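Local coordinates for protein putative NADPH:quinone reductase (Bacillus thuringiensis, PDB 3GMS) that is of unknown function but probably passes hydride from NADPH to a quinone or similar acceptor, at residues N33-R38 against A79-E84; G87-P92 against V111-S116; R38-P43 against V71-N76. All coordinates share one frame; numbering follows the deposited sequence. Where two conformers were deposited one is given.

Contact 1: N33-R38 against A79-E84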
ATOM      1  N   ASN A  33      -9.216  -8.973 -24.410  1.00 37.75           N
ATOM      2  CA  ASN A  33      -8.108  -8.125 -23.936  1.00 37.20           C
ATOM      3  C   ASN A  33      -7.497  -8.608 -22.605  1.00 35.18           C
ATOM      4  O   ASN A  33      -6.779  -7.850 -21.952  1.00 35.08           O
ATOM      5  CB  ASN A  33      -8.516  -6.635 -23.838  1.00 37.64           C
ATOM      6  CG  ASN A  33      -7.309  -5.660 -24.004  1.00 42.53           C
ATOM      7  OD1 ASN A  33      -6.408  -5.876 -24.839  1.00 47.26           O
ATOM      8  ND2 ASN A  33      -7.295  -4.581 -23.202  1.00 45.81           N
ATOM      9  N   GLU A  34      -7.746  -9.866 -22.247  1.00 33.84           N
ATOM     10  CA  GLU A  34      -7.304 -10.411 -20.941  1.00 32.55           C
ATOM     11  C   GLU A  34      -5.919 -11.051 -20.975  1.00 30.73           C
ATOM     12  O   GLU A  34      -5.481 -11.588 -22.000  1.00 30.35           O
ATOM     13  CB  GLU A  34      -8.272 -11.469 -20.426  1.00 32.92           C
ATOM     14  CG  GLU A  34      -9.613 -10.969 -19.951  1.00 35.95           C
ATOM     15  CD  GLU A  34     -10.408 -12.043 -19.211  1.00 38.58           C
ATOM     16  OE1 GLU A  34     -10.513 -13.203 -19.693  1.00 35.18           O
ATOM     17  OE2 GLU A  34     -10.935 -11.707 -18.137  1.00 39.75           O
ATOM     18  N   VAL A  35      -5.242 -11.000 -19.826  1.00 27.98           N
ATOM     19  CA  VAL A  35      -3.936 -11.639 -19.668  1.00 26.67           C
ATOM     20  C   VAL A  35      -4.123 -12.638 -18.514  1.00 26.25           C
ATOM     21  O   VAL A  35      -4.778 -12.303 -17.542  1.00 25.70           O
ATOM     22  CB  VAL A  35      -2.838 -10.571 -19.387  1.00 26.38           C
ATOM     23  CG1 VAL A  35      -1.495 -11.222 -19.071  1.00 27.15           C
ATOM     24  CG2 VAL A  35      -2.713  -9.638 -20.626  1.00 25.61           C
ATOM     25  N   PHE A  36      -3.577 -13.848 -18.655  1.00 25.32           N
ATOM     26  CA  PHE A  36      -3.817 -14.942 -17.720  1.00 24.93           C
ATOM     27  C   PHE A  36      -2.461 -15.280 -17.067  1.00 24.43           C
ATOM     28  O   PHE A  36      -1.518 -15.679 -17.770  1.00 26.20           O
ATOM     29  CB  PHE A  36      -4.392 -16.134 -18.522  1.00 24.61           C
ATOM     30  CG  PHE A  36      -4.643 -17.373 -17.706  1.00 23.95           C
ATOM     31  CD1 PHE A  36      -5.742 -17.455 -16.883  1.00 24.95           C
ATOM     32  CD2 PHE A  36      -3.785 -18.480 -17.801  1.00 26.29           C
ATOM     33  CE1 PHE A  36      -5.980 -18.596 -16.147  1.00 26.39           C
ATOM     34  CE2 PHE A  36      -4.011 -19.617 -17.070  1.00 26.97           C
ATOM     35  CZ  PHE A  36      -5.116 -19.685 -16.243  1.00 25.92           C
ATOM     36  N   VAL A  37      -2.345 -15.115 -15.739  1.00 23.45           N
ATOM     37  CA  VAL A  37      -1.039 -15.095 -15.119  1.00 22.32           C
ATOM     38  C   VAL A  37      -0.977 -16.131 -13.993  1.00 21.76           C
ATOM     39  O   VAL A  37      -1.850 -16.144 -13.094  1.00 21.22           O
ATOM     40  CB  VAL A  37      -0.791 -13.660 -14.543  1.00 21.80           C
ATOM     41  CG1 VAL A  37       0.529 -13.616 -13.772  1.00 21.81           C
ATOM     42  CG2 VAL A  37      -0.774 -12.612 -15.695  1.00 21.75           C
ATOM     43  N   ARG A  38       0.009 -17.026 -14.050  1.00 22.13           N
ATOM     44  CA  ARG A  38       0.220 -17.986 -12.947  1.00 22.80           C
ATOM     45  C   ARG A  38       1.018 -17.257 -11.851  1.00 22.74           C
ATOM     46  O   ARG A  38       2.167 -16.893 -12.077  1.00 23.42           O
ATOM     47  CB  ARG A  38       0.988 -19.239 -13.437  1.00 23.92           C
ATOM     48  CG  ARG A  38       1.403 -20.213 -12.286  1.00 26.70           C
ATOM     49  CD  ARG A  38       2.200 -21.457 -12.793  1.00 31.59           C
ATOM     50  NE  ARG A  38       3.251 -21.077 -13.747  1.00 36.34           N
ATOM     51  CZ  ARG A  38       4.507 -20.765 -13.436  1.00 39.18           C
ATOM     52  NH1 ARG A  38       4.916 -20.777 -12.172  1.00 38.06           N
ATOM     53  NH2 ARG A  38       5.358 -20.434 -14.405  1.00 41.26           N
ATOM     54  N   ALA A  79      -7.468 -12.853 -27.441  1.00 38.51           N
ATOM     55  CA  ALA A  79      -7.287 -12.656 -28.899  1.00 40.36           C
ATOM     56  C   ALA A  79      -6.597 -11.363 -29.337  1.00 41.12           C
ATOM     57  O   ALA A  79      -5.861 -11.361 -30.326  1.00 41.83           O
ATOM     58  CB  ALA A  79      -8.637 -12.839 -29.647  1.00 40.39           C
ATOM     59  N   PHE A  80      -6.832 -10.267 -28.622  1.00 42.01           N
ATOM     60  CA  PHE A  80      -6.334  -8.957 -29.060  1.00 42.87           C
ATOM     61  C   PHE A  80      -4.990  -8.572 -28.456  1.00 42.22           C
ATOM     62  O   PHE A  80      -4.502  -7.466 -28.695  1.00 42.78           O
ATOM     63  CB  PHE A  80      -7.336  -7.840 -28.722  1.00 43.38           C
ATOM     64  CG  PHE A  80      -8.643  -7.927 -29.464  1.00 46.79           C
ATOM     65  CD1 PHE A  80      -8.812  -8.799 -30.542  1.00 49.30           C
ATOM     66  CD2 PHE A  80      -9.707  -7.092 -29.102  1.00 49.53           C
ATOM     67  CE1 PHE A  80     -10.034  -8.858 -31.234  1.00 50.58           C
ATOM     68  CE2 PHE A  80     -10.932  -7.144 -29.787  1.00 50.46           C
ATOM     69  CZ  PHE A  80     -11.093  -8.024 -30.854  1.00 50.51           C
ATOM     70  N   VAL A  81      -4.406  -9.469 -27.665  1.00 41.02           N
ATOM     71  CA  VAL A  81      -3.185  -9.173 -26.926  1.00 40.25           C
ATOM     72  C   VAL A  81      -1.991  -9.815 -27.617  1.00 40.48           C
ATOM     73  O   VAL A  81      -2.094 -10.931 -28.148  1.00 39.97           O
ATOM     74  CB  VAL A  81      -3.250  -9.726 -25.461  1.00 39.69           C
ATOM     75  CG1 VAL A  81      -1.999  -9.333 -24.684  1.00 39.64           C
ATOM     76  CG2 VAL A  81      -4.508  -9.245 -24.752  1.00 39.72           C
ATOM     77  N   SER A  82      -0.860  -9.115 -27.583  1.00 41.13           N
ATOM     78  CA  SER A  82       0.393  -9.629 -28.128  1.00 42.12           C
ATOM     79  C   SER A  82       0.844 -10.901 -27.403  1.00 42.32           C
ATOM     80  O   SER A  82       0.953 -10.921 -26.163  1.00 41.95           O
ATOM     81  CB  SER A  82       1.474  -8.564 -28.045  1.00 42.20           C
ATOM     82  OG  SER A  82       2.695  -9.090 -28.517  1.00 46.13           O
ATOM     83  N   ARG A  83       1.118 -11.955 -28.179  1.00 41.50           N
ATOM     84  CA  ARG A  83       1.464 -13.242 -27.588  1.00 41.43           C
ATOM     85  C   ARG A  83       2.912 -13.292 -27.107  1.00 40.88           C
ATOM     86  O   ARG A  83       3.298 -14.238 -26.430  1.00 40.00           O
ATOM     87  CB  ARG A  83       1.096 -14.410 -28.512  1.00 41.42           C
ATOM     88  CG  ARG A  83      -0.425 -14.566 -28.708  1.00 43.03           C
ATOM     89  CD  ARG A  83      -0.823 -15.877 -29.383  1.00 45.23           C
ATOM     90  NE  ARG A  83      -0.505 -17.066 -28.585  1.00 44.81           N
ATOM     91  CZ  ARG A  83      -1.273 -17.572 -27.623  1.00 47.20           C
ATOM     92  NH1 ARG A  83      -2.432 -17.007 -27.293  1.00 47.19           N
ATOM     93  NH2 ARG A  83      -0.878 -18.656 -26.974  1.00 47.96           N
ATOM     94  N   GLU A  84       3.692 -12.253 -27.441  1.00 41.28           N
ATOM     95  CA  GLU A  84       5.070 -12.068 -26.930  1.00 41.71           C
ATOM     96  C   GLU A  84       5.086 -11.904 -25.424  1.00 40.72           C
ATOM     97  O   GLU A  84       6.118 -12.066 -24.791  1.00 40.86           O
ATOM     98  CB  GLU A  84       5.740 -10.814 -27.497  1.00 42.72           C
ATOM     99  CG  GLU A  84       5.319 -10.390 -28.894  1.00 46.94           C
ATOM    100  CD  GLU A  84       6.032 -11.149 -29.992  1.00 51.59           C
ATOM    101  OE1 GLU A  84       6.218 -10.555 -31.086  1.00 54.65           O
ATOM    102  OE2 GLU A  84       6.399 -12.330 -29.775  1.00 53.25           O
TER
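Val81 rests both of its methyl groups on the start of strand 34-43, against Asn33, Glu34 and Val35. It lies in the connection between the antiparallel neighbours 71-77 and 89-92, a beta-hairpin of the GroES-like domain, which here folds against the edge of a third strand. The apolar share is small. Val81 CG1, which stands anti to its own backbone N (chi1 -177°), comes within 4.1 Å of Val35 CG2. The two side chains cross at about a right angle, and one methyl from each valine makes the contact.

The second kind of contact sets a methyl group against polar atoms. Val81 CG2 lies 3.7 Å from Asn33 C and equally close to Glu34 O, so it sits over the backbone where the strand begins. Asn33 CG stands anti to the backbone N (chi1 -153°). The amide closes in from another direction: its OD1 is 3.9 Å from Val81 CG2, and the side chains again cross at about a right angle. The same OD1 is 4.4 Å from Phe80 CB, while the phenyl ring itself turns off from the strand.

Directional bonds are made to other parts of the fold. Asn33 and Val35 pair through their backbones with Ala107 and Thr105, and Glu34 with Gly78, at the start of the loop. Arg83 NH1 reaches back to Asn76 OD1, which fastens the loop to strand 71-77.

No hydrogen bond or salt bridge joins the two segments. With 185 Å² buried in all, mostly round one valine at the protein surface, the contact is a matter of van der Waals fit, which brings the surfaces together without fixing a polar geometry between them.

Contact 2: G87-P92 against V111-S116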
ATOM      1  N   GLY A  87       5.103 -15.860 -20.998  1.00 32.72           N
ATOM      2  CA  GLY A  87       6.415 -16.126 -20.439  1.00 31.35           C
ATOM      3  C   GLY A  87       7.008 -14.992 -19.626  1.00 30.42           C
ATOM      4  O   GLY A  87       7.959 -15.219 -18.881  1.00 30.43           O
ATOM      5  N   LYS A  88       6.461 -13.779 -19.759  1.00 30.13           N
ATOM      6  CA  LYS A  88       6.999 -12.581 -19.076  1.00 28.89           C
ATOM      7  C   LYS A  88       6.555 -12.553 -17.606  1.00 27.90           C
ATOM      8  O   LYS A  88       5.467 -12.985 -17.311  1.00 26.29           O
ATOM      9  CB  LYS A  88       6.519 -11.294 -19.758  1.00 30.24           C
ATOM     10  CG  LYS A  88       7.101 -11.005 -21.166  1.00 33.76           C
ATOM     11  CD  LYS A  88       8.532 -10.477 -21.119  1.00 38.38           C
ATOM     12  CE  LYS A  88       9.004 -10.043 -22.519  1.00 41.85           C
ATOM     13  NZ  LYS A  88       8.853 -11.158 -23.494  1.00 42.68           N
ATOM     14  N   ARG A  89       7.409 -12.050 -16.706  1.00 26.47           N
ATOM     15  CA  ARG A  89       7.037 -11.794 -15.305  1.00 25.26           C
ATOM     16  C   ARG A  89       6.375 -10.416 -15.217  1.00 23.60           C
ATOM     17  O   ARG A  89       6.920  -9.428 -15.700  1.00 22.74           O
ATOM     18  CB  ARG A  89       8.270 -11.823 -14.369  1.00 25.77           C
ATOM     19  CG  ARG A  89       8.184 -12.907 -13.275  1.00 31.33           C
ATOM     20  CD  ARG A  89       9.298 -12.889 -12.186  1.00 31.27           C
ATOM     21  NE  ARG A  89      10.419 -12.107 -12.634  1.00 28.10           N
ATOM     22  CZ  ARG A  89      11.058 -11.233 -11.876  1.00 27.95           C
ATOM     23  NH1 ARG A  89      12.012 -10.508 -12.412  1.00 29.53           N
ATOM     24  NH2 ARG A  89      10.716 -11.061 -10.602  1.00 24.36           N
ATOM     25  N   VAL A  90       5.212 -10.372 -14.571  1.00 22.73           N
ATOM     26  CA  VAL A  90       4.352  -9.195 -14.561  1.00 22.36           C
ATOM     27  C   VAL A  90       3.617  -9.054 -13.231  1.00 21.45           C
ATOM     28  O   VAL A  90       3.425 -10.051 -12.523  1.00 20.92           O
ATOM     29  CB  VAL A  90       3.246  -9.265 -15.678  1.00 23.02           C
ATOM     30  CG1 VAL A  90       3.888  -9.453 -17.077  1.00 24.48           C
ATOM     31  CG2 VAL A  90       2.217 -10.312 -15.417  1.00 24.16           C
ATOM     32  N   LEU A  91       3.177  -7.832 -12.934  1.00 21.86           N
ATOM     33  CA  LEU A  91       2.147  -7.655 -11.885  1.00 21.44           C
ATOM     34  C   LEU A  91       0.768  -7.602 -12.549  1.00 22.12           C
ATOM     35  O   LEU A  91       0.498  -6.670 -13.321  1.00 21.95           O
ATOM     36  CB  LEU A  91       2.378  -6.363 -11.084  1.00 21.87           C
ATOM     37  CG  LEU A  91       3.820  -6.060 -10.668  1.00 19.56           C
ATOM     38  CD1 LEU A  91       3.865  -4.684  -9.941  1.00 20.77           C
ATOM     39  CD2 LEU A  91       4.463  -7.186  -9.820  1.00 23.68           C
ATOM     40  N   PRO A  92      -0.088  -8.592 -12.281  1.00 21.63           N
ATOM     41  CA  PRO A  92      -1.414  -8.502 -12.939  1.00 22.40           C
ATOM     42  C   PRO A  92      -2.444  -7.718 -12.085  1.00 21.49           C
ATOM     43  O   PRO A  92      -3.206  -8.314 -11.309  1.00 22.95           O
ATOM     44  CB  PRO A  92      -1.793  -9.952 -13.089  1.00 22.30           C
ATOM     45  CG  PRO A  92      -1.160 -10.662 -11.897  1.00 22.55           C
ATOM     46  CD  PRO A  92       0.106  -9.896 -11.582  1.00 22.34           C
ATOM     47  N   VAL A 111       1.729  -4.905 -15.455  1.00 22.64           N
ATOM     48  CA  VAL A 111       3.004  -4.209 -15.289  1.00 21.80           C
ATOM     49  C   VAL A 111       4.195  -5.145 -15.494  1.00 22.22           C
ATOM     50  O   VAL A 111       4.436  -6.038 -14.677  1.00 22.47           O
ATOM     51  CB  VAL A 111       3.122  -3.574 -13.849  1.00 21.77           C
ATOM     52  CG1 VAL A 111       4.421  -2.838 -13.690  1.00 21.27           C
ATOM     53  CG2 VAL A 111       1.902  -2.659 -13.536  1.00 21.10           C
ATOM     54  N   PRO A 112       4.979  -4.926 -16.571  1.00 22.90           N
ATOM     55  CA  PRO A 112       6.170  -5.749 -16.815  1.00 23.93           C
ATOM     56  C   PRO A 112       7.202  -5.547 -15.727  1.00 23.44           C
ATOM     57  O   PRO A 112       7.419  -4.422 -15.316  1.00 23.92           O
ATOM     58  CB  PRO A 112       6.725  -5.169 -18.138  1.00 25.11           C
ATOM     59  CG  PRO A 112       5.539  -4.530 -18.803  1.00 25.92           C
ATOM     60  CD  PRO A 112       4.768  -3.915 -17.635  1.00 23.89           C
ATOM     61  N   ILE A 113       7.840  -6.634 -15.277  1.00 23.23           N
ATOM     62  CA  ILE A 113       8.896  -6.561 -14.271  1.00 23.85           C
ATOM     63  C   ILE A 113      10.234  -7.025 -14.896  1.00 24.93           C
ATOM     64  O   ILE A 113      10.277  -8.070 -15.519  1.00 24.33           O
ATOM     65  CB  ILE A 113       8.575  -7.454 -13.064  1.00 23.38           C
ATOM     66  CG1 ILE A 113       7.295  -6.928 -12.390  1.00 23.77           C
ATOM     67  CG2 ILE A 113       9.759  -7.462 -12.086  1.00 23.51           C
ATOM     68  CD1 ILE A 113       7.445  -5.567 -11.652  1.00 24.57           C
ATOM     69  N   PRO A 114      11.294  -6.230 -14.748  1.00 26.36           N
ATOM     70  CA  PRO A 114      12.601  -6.587 -15.358  1.00 26.72           C
ATOM     71  C   PRO A 114      13.303  -7.693 -14.575  1.00 28.21           C
ATOM     72  O   PRO A 114      13.013  -7.894 -13.398  1.00 25.85           O
ATOM     73  CB  PRO A 114      13.385  -5.269 -15.280  1.00 28.07           C
ATOM     74  CG  PRO A 114      12.850  -4.579 -14.092  1.00 28.21           C
ATOM     75  CD  PRO A 114      11.363  -4.943 -14.031  1.00 26.29           C
ATOM     76  N   ASP A 115      14.211  -8.418 -15.233  1.00 28.24           N
ATOM     77  CA  ASP A 115      14.924  -9.535 -14.610  1.00 30.58           C
ATOM     78  C   ASP A 115      15.721  -9.124 -13.358  1.00 29.89           C
ATOM     79  O   ASP A 115      15.944  -9.937 -12.451  1.00 31.24           O
ATOM     80  CB  ASP A 115      15.862 -10.192 -15.634  1.00 30.74           C
ATOM     81  CG  ASP A 115      15.111 -10.831 -16.790  1.00 34.90           C
ATOM     82  OD1 ASP A 115      13.876 -10.997 -16.723  1.00 34.67           O
ATOM     83  OD2 ASP A 115      15.774 -11.168 -17.790  1.00 37.99           O
ATOM     84  N   SER A 116      16.117  -7.863 -13.338  1.00 30.11           N
ATOM     85  CA  SER A 116      16.832  -7.221 -12.230  0.50 30.67           C
ATOM     86  C   SER A 116      16.123  -7.269 -10.873  1.00 30.08           C
ATOM     87  O   SER A 116      16.762  -7.171  -9.827  1.00 30.37           O
ATOM     88  CB  SER A 116      17.045  -5.752 -12.593  0.50 30.89           C
ATOM     89  OG  SER A 116      18.139  -5.209 -11.897  0.50 34.10           O
TER
HETATM   90  O   HOH W   1      11.667 -10.429 -15.315  1.00 27.63           O
HETATM   91  O   HOH W   2       8.839  -8.913 -17.744  1.00 33.78           O
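Strands 89-92 and 110-112 pair antiparallel in the curled sheet of the GroES-like domain, which in this dehydrogenase family is joined to a Rossmann-type nucleotide-binding domain, with Leu91 opposite Val111 and Val90 opposite Pro112. Leu91 and Val111 form the hydrogen-bonded pair: Leu91 N gives to Val111 O at 2.8 Å, and Val111 N returns a nearly straight bond (174°) to Leu91 O at 3.0 Å. Val90 and Pro112 form the non-hydrogen-bonded pair, a position where proline's missing N-H costs this ladder nothing. Here Val90 CA makes a CH...O contact of 3.2 Å with Val111 O, which also holds Leu91 N. Ile113 N also donates to Arg89 O.

On the side of the sheet that carries Leu91 and Val111, the two side chains cross obliquely, CB against CB. Ile113 comes over Leu91 at about a right angle and lays CG1 and CD1 on its branch, with CD1 3.8 Å from Leu91 CG. Val111 is covered further by Trp280 and Phe284 of helix 277-292.

Arg89 reaches along the outgoing chain. Its chi3 of -17° is nearly eclipsed and folds NE back toward CB, while the guanidinium takes Ile113 CG2 over one face and Asp115 CA at its edge, in plane. NH2 is held by Ile117 O and by a salt bridge to Asp119; NH1 lies 3.0 Å from Pro114 O.

Two waters finish the junction. One bridges Arg89 O and Ile113 O, donating to both. The other accepts from Arg89 NH1 at 2.9 Å and donates to Ile113 O and, at 2.7 Å, to Asp115 OD1, so Ile113 O receives a hydrogen from each water.

Contact 3: R38-P43 against V71-N76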
ATOM      1  N   ARG A  38       0.009 -17.026 -14.050  1.00 22.13           N
ATOM      2  CA  ARG A  38       0.220 -17.986 -12.947  1.00 22.80           C
ATOM      3  C   ARG A  38       1.018 -17.257 -11.851  1.00 22.74           C
ATOM      4  O   ARG A  38       2.167 -16.893 -12.077  1.00 23.42           O
ATOM      5  CB  ARG A  38       0.988 -19.239 -13.437  1.00 23.92           C
ATOM      6  CG  ARG A  38       1.403 -20.213 -12.286  1.00 26.70           C
ATOM      7  CD  ARG A  38       2.200 -21.457 -12.793  1.00 31.59           C
ATOM      8  NE  ARG A  38       3.251 -21.077 -13.747  1.00 36.34           N
ATOM      9  CZ  ARG A  38       4.507 -20.765 -13.436  1.00 39.18           C
ATOM     10  NH1 ARG A  38       4.916 -20.777 -12.172  1.00 38.06           N
ATOM     11  NH2 ARG A  38       5.358 -20.434 -14.405  1.00 41.26           N
ATOM     12  N   MET A  39       0.410 -17.054 -10.676  1.00 22.17           N
ATOM     13  CA  MET A  39       1.047 -16.290  -9.563  1.00 21.27           C
ATOM     14  C   MET A  39       2.221 -17.026  -8.906  1.00 21.97           C
ATOM     15  O   MET A  39       2.205 -18.253  -8.753  1.00 22.77           O
ATOM     16  CB  MET A  39      -0.005 -15.951  -8.507  1.00 20.29           C
ATOM     17  CG  MET A  39      -1.149 -14.996  -9.015  1.00 20.81           C
ATOM     18  SD  MET A  39      -0.585 -13.501  -9.875  1.00 14.83           S
ATOM     19  CE  MET A  39       0.029 -12.601  -8.395  1.00 15.59           C
ATOM     20  N   LEU A  40       3.230 -16.245  -8.504  1.00 20.66           N
ATOM     21  CA  LEU A  40       4.389 -16.770  -7.815  1.00 20.55           C
ATOM     22  C   LEU A  40       4.275 -16.354  -6.378  1.00 20.45           C
ATOM     23  O   LEU A  40       4.295 -17.209  -5.489  1.00 21.92           O
ATOM     24  CB  LEU A  40       5.672 -16.197  -8.412  1.00 20.87           C
ATOM     25  CG  LEU A  40       5.898 -16.586  -9.877  1.00 22.54           C
ATOM     26  CD1 LEU A  40       6.990 -15.728 -10.506  1.00 23.84           C
ATOM     27  CD2 LEU A  40       6.325 -18.055  -9.956  1.00 26.47           C
ATOM     28  N   VAL A  41       4.069 -15.048  -6.153  1.00 19.23           N
ATOM     29  CA  VAL A  41       4.214 -14.499  -4.779  1.00 20.21           C
ATOM     30  C   VAL A  41       3.221 -13.348  -4.608  1.00 19.22           C
ATOM     31  O   VAL A  41       3.119 -12.474  -5.465  1.00 17.69           O
ATOM     32  CB  VAL A  41       5.631 -13.963  -4.514  1.00 21.13           C
ATOM     33  CG1 VAL A  41       5.743 -13.256  -3.124  1.00 22.71           C
ATOM     34  CG2 VAL A  41       6.700 -15.049  -4.677  1.00 21.85           C
ATOM     35  N   ARG A  42       2.488 -13.339  -3.498  1.00 18.09           N
ATOM     36  CA  ARG A  42       1.729 -12.098  -3.129  1.00 18.74           C
ATOM     37  C   ARG A  42       2.027 -11.770  -1.668  1.00 19.91           C
ATOM     38  O   ARG A  42       2.120 -12.700  -0.859  1.00 21.03           O
ATOM     39  CB  ARG A  42       0.186 -12.251  -3.224  1.00 19.84           C
ATOM     40  CG  ARG A  42      -0.317 -13.177  -4.319  1.00 20.27           C
ATOM     41  CD  ARG A  42      -0.385 -14.601  -3.793  1.00 21.21           C
ATOM     42  NE  ARG A  42      -0.892 -15.611  -4.741  1.00 18.43           N
ATOM     43  CZ  ARG A  42      -0.373 -16.830  -4.899  1.00 19.21           C
ATOM     44  NH1 ARG A  42       0.725 -17.228  -4.258  1.00 21.90           N
ATOM     45  NH2 ARG A  42      -0.944 -17.670  -5.770  1.00 23.29           N
ATOM     46  N   PRO A  43       2.081 -10.470  -1.315  1.00 20.20           N
ATOM     47  CA  PRO A  43       2.194 -10.105   0.091  1.00 20.28           C
ATOM     48  C   PRO A  43       0.811 -10.241   0.727  1.00 21.68           C
ATOM     49  O   PRO A  43      -0.217 -10.224   0.033  1.00 22.53           O
ATOM     50  CB  PRO A  43       2.605  -8.627   0.014  1.00 21.26           C
ATOM     51  CG  PRO A  43       1.738  -8.089  -1.150  1.00 19.14           C
ATOM     52  CD  PRO A  43       1.837  -9.288  -2.172  1.00 19.64           C
ATOM     53  N   VAL A  71       3.142 -10.905  -7.993  1.00 19.66           N
ATOM     54  CA  VAL A  71       3.847 -11.059  -9.253  1.00 20.42           C
ATOM     55  C   VAL A  71       3.615 -12.484  -9.756  1.00 20.34           C
ATOM     56  O   VAL A  71       3.455 -13.408  -8.954  1.00 21.35           O
ATOM     57  CB  VAL A  71       5.347 -10.806  -9.034  1.00 20.49           C
ATOM     58  CG1 VAL A  71       5.936 -11.853  -8.083  1.00 20.68           C
ATOM     59  CG2 VAL A  71       6.115 -10.786 -10.360  1.00 21.43           C
ATOM     60  N   GLY A  72       3.596 -12.657 -11.077  1.00 20.12           N
ATOM     61  CA  GLY A  72       3.456 -14.001 -11.663  1.00 20.68           C
ATOM     62  C   GLY A  72       3.970 -14.013 -13.092  1.00 21.18           C
ATOM     63  O   GLY A  72       4.550 -13.020 -13.559  1.00 21.35           O
ATOM     64  N   ILE A  73       3.749 -15.146 -13.768  1.00 22.24           N
ATOM     65  CA  ILE A  73       4.218 -15.374 -15.152  1.00 24.08           C
ATOM     66  C   ILE A  73       3.024 -15.487 -16.078  1.00 23.83           C
ATOM     67  O   ILE A  73       2.113 -16.250 -15.801  1.00 23.62           O
ATOM     68  CB  ILE A  73       5.009 -16.714 -15.253  1.00 24.32           C
ATOM     69  CG1 ILE A  73       6.197 -16.706 -14.314  1.00 26.20           C
ATOM     70  CG2 ILE A  73       5.410 -17.011 -16.735  1.00 28.19           C
ATOM     71  CD1 ILE A  73       7.160 -15.610 -14.640  1.00 29.89           C
ATOM     72  N   VAL A  74       3.034 -14.728 -17.176  1.00 24.09           N
ATOM     73  CA  VAL A  74       1.955 -14.787 -18.131  1.00 24.97           C
ATOM     74  C   VAL A  74       2.000 -16.146 -18.793  1.00 26.02           C
ATOM     75  O   VAL A  74       3.062 -16.537 -19.296  1.00 26.24           O
ATOM     76  CB  VAL A  74       2.117 -13.721 -19.236  1.00 24.12           C
ATOM     77  CG1 VAL A  74       1.001 -13.816 -20.290  1.00 25.81           C
ATOM     78  CG2 VAL A  74       2.182 -12.315 -18.662  1.00 23.80           C
ATOM     79  N   GLU A  75       0.867 -16.848 -18.760  1.00 27.08           N
ATOM     80  CA  GLU A  75       0.714 -18.192 -19.357  0.50 28.62           C
ATOM     81  C   GLU A  75      -0.072 -18.158 -20.657  1.00 29.21           C
ATOM     82  O   GLU A  75       0.106 -19.031 -21.535  1.00 30.40           O
ATOM     83  CB  GLU A  75      -0.043 -19.123 -18.405  0.50 28.85           C
ATOM     84  CG  GLU A  75       0.646 -19.408 -17.105  0.50 31.32           C
ATOM     85  CD  GLU A  75       1.638 -20.538 -17.187  0.50 34.55           C
ATOM     86  OE1 GLU A  75       2.687 -20.376 -17.852  0.50 35.40           O
ATOM     87  OE2 GLU A  75       1.364 -21.583 -16.557  0.50 36.30           O
ATOM     88  N   ASN A  76      -0.999 -17.213 -20.751  1.00 29.65           N
ATOM     89  CA  ASN A  76      -1.854 -17.104 -21.950  1.00 30.90           C
ATOM     90  C   ASN A  76      -2.409 -15.695 -22.043  1.00 31.47           C
ATOM     91  O   ASN A  76      -2.409 -14.956 -21.051  1.00 31.50           O
ATOM     92  CB  ASN A  76      -2.975 -18.146 -21.924  1.00 30.78           C
ATOM     93  CG  ASN A  76      -3.438 -18.542 -23.331  1.00 33.58           C
ATOM     94  OD1 ASN A  76      -2.941 -18.010 -24.344  1.00 31.97           O
ATOM     95  ND2 ASN A  76      -4.383 -19.473 -23.392  1.00 34.48           N
TER
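A bend at chi3 of Arg38 (46°), which turns NE out of the otherwise extended chain, and another at chi2 of Glu75 (-85°), which swings CD, bring the two side chains together across the strands. Glu75 has two conformers; in the one described, OE2 comes to the guanidinium edge, near its plane, 3.4 Å from Arg38 NE in a weak hydrogen bond, and the carboxylate is turned 73° from the guanidinium. The ion pair is therefore tentative. Arg38 also lies side by side with Ile73, its NH2 3.8 Å from Ile73 CG1.

In the backbone, Arg38 and Ile73 exchange hydrogen bonds. Gly72, with no side chain, lets its CA approach Met39 CA to 3.9 Å. A classic beta bulge follows: Leu40 and Val41 both face Val71, whose O takes Leu40 N at 2.9 Å and, weakly, Val41 N at 3.3 Å. Leu40 CD1 leans on Ile73 CG1, and Met39 CE packs 3.6 Å from Val71 O.

Helix 119-122 covers Leu40, Val41 and Val71, chiefly through Asp119. Strand 34-43 also pairs with strands 102-106 and 326-330, and strand 71-77 with strand 89-92.

From the N terminus, strand 34-43 opens both contact 1 and contact 3, which share Arg38. The chain leaves that strand, passes helix 46-49 and returns as strand 71-77 to close contact 3; it then runs into the loop that closes contact 1, so contact 3 is nested within contact 1. Contact 2 follows in series, from strand 89-92 to the segment 111-116, enclosing strand 102-106. Strand 71-77 joins the groups: Glu75 and Asn76 pair with Phe36 in a second classic bulge, while Gly72 and Val74 bond with Val90 and Gly87. Val37 packs on Val90 and Pro92, linking contacts 1 and 2 within the one curled sheet.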